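Local coordinates for protein serine-pyruvate aminotransferase (AgxT) (Sulfolobus solfataricus, PDB 3ZRP) that probably transfers the amino group of serine or alanine to pyruvate or glyoxylate, using pyridoxal 5'-phosphate as cofactor, at residues Leu6-Pro10 and Val323-Pro327; Ser40-Leu44 and Gln55-Ile59. Where two conformers were deposited one is given. Residue numbers count along the deposited sequence, not the author numbering.

Contact 1. Residues Leu6-Pro10 and Val323-Pro327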
loop_
_atom_site.group_PDB
_atom_site.type_symbol
_atom_site.label_atom_id
_atom_site.label_comp_id
_atom_site.label_asym_id
_atom_site.label_seq_id
_atom_site.Cartn_x
_atom_site.Cartn_y
_atom_site.Cartn_z
ATOM N N LEU A 6 -12.785 -20.117 -6.044
ATOM C CA LEU A 6 -11.917 -20.407 -4.870
ATOM C C LEU A 6 -10.422 -20.303 -5.214
ATOM O O LEU A 6 -9.767 -21.293 -5.579
ATOM C CB LEU A 6 -12.295 -21.767 -4.271
ATOM C CG LEU A 6 -13.704 -21.881 -3.661
ATOM C CD1 LEU A 6 -14.050 -23.342 -3.374
ATOM C CD2 LEU A 6 -13.881 -21.006 -2.387
ATOM N N HIS A 7 -9.902 -19.080 -5.073
ATOM C CA HIS A 7 -8.547 -18.690 -5.501
ATOM C C HIS A 7 -7.634 -18.333 -4.309
ATOM O O HIS A 7 -8.122 -18.044 -3.210
ATOM C CB HIS A 7 -8.651 -17.475 -6.443
ATOM C CG HIS A 7 -7.432 -17.240 -7.287
ATOM N ND1 HIS A 7 -6.326 -16.552 -6.830
ATOM C CD2 HIS A 7 -7.155 -17.586 -8.564
ATOM C CE1 HIS A 7 -5.414 -16.499 -7.785
ATOM N NE2 HIS A 7 -5.894 -17.117 -8.849
ATOM N N VAL A 8 -6.316 -18.351 -4.536
ATOM C CA VAL A 8 -5.351 -17.772 -3.584
ATOM C C VAL A 8 -5.486 -16.246 -3.593
ATOM O O VAL A 8 -5.160 -15.572 -4.576
ATOM C CB VAL A 8 -3.882 -18.228 -3.814
ATOM C CG1 VAL A 8 -3.766 -19.736 -3.631
ATOM C CG2 VAL A 8 -3.354 -17.785 -5.176
ATOM N N GLY A 9 -5.975 -15.720 -2.479
ATOM C CA GLY A 9 -6.501 -14.366 -2.431
ATOM C C GLY A 9 -7.959 -14.437 -2.840
ATOM O O GLY A 9 -8.306 -14.022 -3.953
ATOM N N PRO A 10 -8.827 -14.987 -1.955
ATOM C CA PRO A 10 -10.240 -15.092 -2.276
ATOM C C PRO A 10 -10.660 -13.856 -3.046
ATOM O O PRO A 10 -10.374 -12.735 -2.616
ATOM C CB PRO A 10 -10.926 -15.125 -0.900
ATOM C CG PRO A 10 -9.828 -15.226 0.128
ATOM C CD PRO A 10 -8.555 -15.499 -0.601
ATOM N N VAL A 323 -16.771 -22.030 -10.583
ATOM C CA VAL A 323 -15.707 -21.762 -9.581
ATOM C C VAL A 323 -14.378 -21.360 -10.243
ATOM O O VAL A 323 -13.986 -21.940 -11.258
ATOM C CB VAL A 323 -15.437 -23.001 -8.645
ATOM C CG1 VAL A 323 -14.422 -22.674 -7.545
ATOM C CG2 VAL A 323 -16.710 -23.510 -8.016
ATOM N N GLU A 324 -13.688 -20.379 -9.661
ATOM C CA GLU A 324 -12.309 -20.055 -10.055
ATOM C C GLU A 324 -11.298 -20.576 -9.022
ATOM O O GLU A 324 -11.391 -20.244 -7.846
ATOM C CB GLU A 324 -12.138 -18.544 -10.255
ATOM C CG GLU A 324 -10.761 -18.132 -10.782
ATOM C CD GLU A 324 -10.700 -16.680 -11.218
ATOM O OE1 GLU A 324 -11.744 -16.117 -11.610
ATOM O OE2 GLU A 324 -9.600 -16.093 -11.174
ATOM N N PHE A 325 -10.348 -21.395 -9.470
ATOM C CA PHE A 325 -9.262 -21.917 -8.619
ATOM C C PHE A 325 -7.965 -21.133 -8.895
ATOM O O PHE A 325 -8.017 -20.088 -9.531
ATOM C CB PHE A 325 -9.080 -23.408 -8.902
ATOM C CG PHE A 325 -10.285 -24.251 -8.558
ATOM C CD1 PHE A 325 -10.713 -24.378 -7.229
ATOM C CD2 PHE A 325 -10.979 -24.940 -9.549
ATOM C CE1 PHE A 325 -11.811 -25.162 -6.904
ATOM C CE2 PHE A 325 -12.076 -25.729 -9.225
ATOM C CZ PHE A 325 -12.495 -25.840 -7.910
ATOM N N ALA A 326 -6.817 -21.618 -8.417
ATOM C CA ALA A 326 -5.522 -20.998 -8.714
ATOM C C ALA A 326 -4.563 -21.966 -9.412
ATOM O O ALA A 326 -4.650 -23.182 -9.205
ATOM C CB ALA A 326 -4.874 -20.386 -7.433
ATOM N N PRO A 327 -3.645 -21.441 -10.252
ATOM C CA PRO A 327 -2.686 -22.329 -10.904
ATOM C C PRO A 327 -1.622 -22.851 -9.939
ATOM O O PRO A 327 -1.440 -22.292 -8.866
ATOM C CB PRO A 327 -2.043 -21.440 -11.978
ATOM C CG PRO A 327 -2.182 -20.064 -11.462
ATOM C CD PRO A 327 -3.429 -20.028 -10.622
#
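This contact packs Leu-6 to Val-8 of the N-terminal loop beside Val-323 to Pro-327, where the chain enters the edge strand 326-327 of the small C-terminal antiparallel sheet. It thus joins the N-terminal segment to the C-terminal sheet. Leu-6 to Val-8 and Val-323 to Pro-327 run in roughly the same direction, 29° apart. The nearest CA atoms are those of His-7 and Phe-325, 4.5 Å apart. Phe-325 CA makes a CH...O contact with Leu-6 O at 3.1 Å. The CB of Ala-326 lies over a face of the His-7 imidazole, 3.8 Å from its centroid, a CH-pi contact. His-7 ND1 donates to Val-8 O at 2.7 Å, within the loop. Apolar contacts join Leu-6 CB to Val-323 CG1 (4.0 Å) and Val-8 CG2 to Ala-326 CB (3.8 Å). Val-8 also packs on Thr-138, a PLP-binding residue. Thr-29 of the second subunit packs on His-7 and Glu-324. Ala-326 pairs through its backbone with Arg-337 of strand 335-339. Val-323 and Phe-325 pack on helix 346-363, and Leu-6 touches Ala-352 of that helix.

Contact 2. Residues Ser40-Leu44 and Gln55-Ile59; sequences SLKGL and QPLII
Residues Ser-40 to Leu-44 are a piece of helix 31-48, with regular alpha-helical backbone angles and a Leu-44 N to Ser-40 O hydrogen bond of 2.8 Å. Gln-55 to Ile-59 are extended, in strand 55-60. The two axes approach to 7.8 Å, with 123° between their N-to-C directions. The nearest CA atoms are those of Leu-41 and Pro-56, at 5.5 Å. The side-chain contacts are apolar. Leu-41 (m, t) sets its CB 3.6 Å from Pro-56 CG and its CD2 3.8 Å from Ile-58 CD1. Ile-58 (m, t) also places CD1 3.4 Å from Ser-40 CB. Leu-44 (t, p) brings CD2 to 3.9 Å from Pro-56 CB. Pro-56 and Ile-58 direct their CB atoms toward the helix, while Leu-57 points away. This is a helix packed on the face of an edge strand of the large mixed sheet, in the large domain of the fold-type I PLP enzymes, to which class-V aminotransferases belong. Strand 55-60 pairs antiparallel with strand 197-202. Ser-40 OG bonds to Ala-36 O in its own helix, and Gln-55 NE2 donates to Pro-56 O at 2.8 Å within the strand.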
loop_
_atom_site.group_PDB
_atom_site.type_symbol
_atom_site.label_atom_id
_atom_site.label_comp_id
_atom_site.label_asym_id
_atom_site.label_seq_id
_atom_site.Cartn_x
_atom_site.Cartn_y
_atom_site.Cartn_z
ATOM N N SER A 40 -9.037 -2.415 14.515
ATOM C CA SER A 40 -8.288 -3.427 13.767
ATOM C C SER A 40 -7.056 -3.896 14.529
ATOM O O SER A 40 -6.739 -5.092 14.538
ATOM C CB SER A 40 -7.920 -2.895 12.363
ATOM O OG SER A 40 -9.097 -2.601 11.655
ATOM N N LEU A 41 -6.367 -2.953 15.174
ATOM C CA LEU A 41 -5.229 -3.286 15.995
ATOM C C LEU A 41 -5.613 -4.297 17.091
ATOM O O LEU A 41 -4.902 -5.291 17.295
ATOM C CB LEU A 41 -4.575 -2.020 16.570
ATOM C CG LEU A 41 -3.924 -1.088 15.538
ATOM C CD1 LEU A 41 -3.485 0.179 16.182
ATOM C CD2 LEU A 41 -2.727 -1.766 14.835
ATOM N N LYS A 42 -6.748 -4.067 17.760
ATOM C CA LYS A 42 -7.236 -5.021 18.778
ATOM C C LYS A 42 -7.610 -6.368 18.175
ATOM O O LYS A 42 -7.324 -7.418 18.762
ATOM C CB LYS A 42 -8.433 -4.451 19.561
ATOM C CG LYS A 42 -8.056 -3.268 20.389
ATOM C CD LYS A 42 -9.241 -2.705 21.139
ATOM C CE LYS A 42 -9.023 -1.226 21.453
ATOM N NZ LYS A 42 -7.864 -0.992 22.357
ATOM N N GLY A 43 -8.218 -6.310 16.987
ATOM C CA GLY A 43 -8.609 -7.480 16.231
ATOM C C GLY A 43 -7.431 -8.350 15.858
ATOM O O GLY A 43 -7.561 -9.577 15.869
ATOM N N LEU A 44 -6.294 -7.715 15.525
ATOM C CA LEU A 44 -5.049 -8.441 15.291
ATOM C C LEU A 44 -4.618 -9.227 16.526
ATOM O O LEU A 44 -4.259 -10.392 16.418
ATOM C CB LEU A 44 -3.928 -7.498 14.815
ATOM C CG LEU A 44 -2.701 -8.109 14.115
ATOM C CD1 LEU A 44 -3.043 -9.085 12.978
ATOM C CD2 LEU A 44 -1.796 -7.008 13.584
ATOM N N GLN A 55 2.439 -5.762 20.588
ATOM C CA GLN A 55 2.135 -4.544 19.846
ATOM C C GLN A 55 1.717 -4.839 18.392
ATOM O O GLN A 55 2.528 -5.324 17.605
ATOM C CB GLN A 55 3.345 -3.604 19.850
ATOM C CG GLN A 55 3.160 -2.326 19.021
ATOM C CD GLN A 55 2.062 -1.430 19.571
ATOM O OE1 GLN A 55 2.213 -0.841 20.627
ATOM N NE2 GLN A 55 0.962 -1.312 18.837
ATOM N N PRO A 56 0.455 -4.541 18.040
ATOM C CA PRO A 56 0.048 -4.693 16.624
ATOM C C PRO A 56 0.477 -3.490 15.770
ATOM O O PRO A 56 0.542 -2.360 16.260
ATOM C CB PRO A 56 -1.475 -4.769 16.712
ATOM C CG PRO A 56 -1.789 -3.898 17.964
ATOM C CD PRO A 56 -0.684 -4.204 18.916
ATOM N N LEU A 57 0.777 -3.730 14.483
ATOM C CA LEU A 57 0.971 -2.639 13.529
ATOM C C LEU A 57 0.291 -3.009 12.207
ATOM O O LEU A 57 0.307 -4.179 11.791
ATOM C CB LEU A 57 2.460 -2.349 13.254
ATOM C CG LEU A 57 3.371 -1.866 14.392
ATOM C CD1 LEU A 57 4.132 -3.042 14.973
ATOM C CD2 LEU A 57 4.331 -0.757 13.981
ATOM N N ILE A 58 -0.316 -2.017 11.574
ATOM C CA ILE A 58 -0.940 -2.195 10.272
ATOM C C ILE A 58 -0.228 -1.230 9.313
ATOM O O ILE A 58 -0.158 -0.034 9.563
ATOM C CB ILE A 58 -2.458 -1.963 10.382
ATOM C CG1 ILE A 58 -3.072 -3.056 11.278
ATOM C CG2 ILE A 58 -3.127 -1.889 9.001
ATOM C CD1 ILE A 58 -4.543 -2.773 11.693
ATOM N N ILE A 59 0.354 -1.756 8.237
ATOM C CA ILE A 59 1.178 -0.905 7.350
ATOM C C ILE A 59 0.672 -1.067 5.932
ATOM O O ILE A 59 -0.034 -2.030 5.654
ATOM C CB ILE A 59 2.700 -1.241 7.447
ATOM C CG1 ILE A 59 2.982 -2.693 7.008
ATOM C CG2 ILE A 59 3.223 -1.055 8.930
ATOM C CD1 ILE A 59 4.499 -3.025 6.810
#

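Overall arrangement
The two contacts lie on opposite sides of the centre of the chain. Their own centres are 27 Å apart, and their nearest atoms about 16 Å, so they do not touch. Contact 2 joins helix 31-48 to strand 55-60 of the large mixed sheet, close in sequence. Contact 1 brings the N-terminal end of the model to the C-terminal part, so contact 2 falls between its segments along the chain. Contact 1 is nearer the cofactor: the side chain of Val-8 is about 6 Å from a bound PLP and about 4 Å from that of Thr-138, a PLP-binding residue. In contact 2, the side chain of Ile-58 is about 12 Å from a PLP.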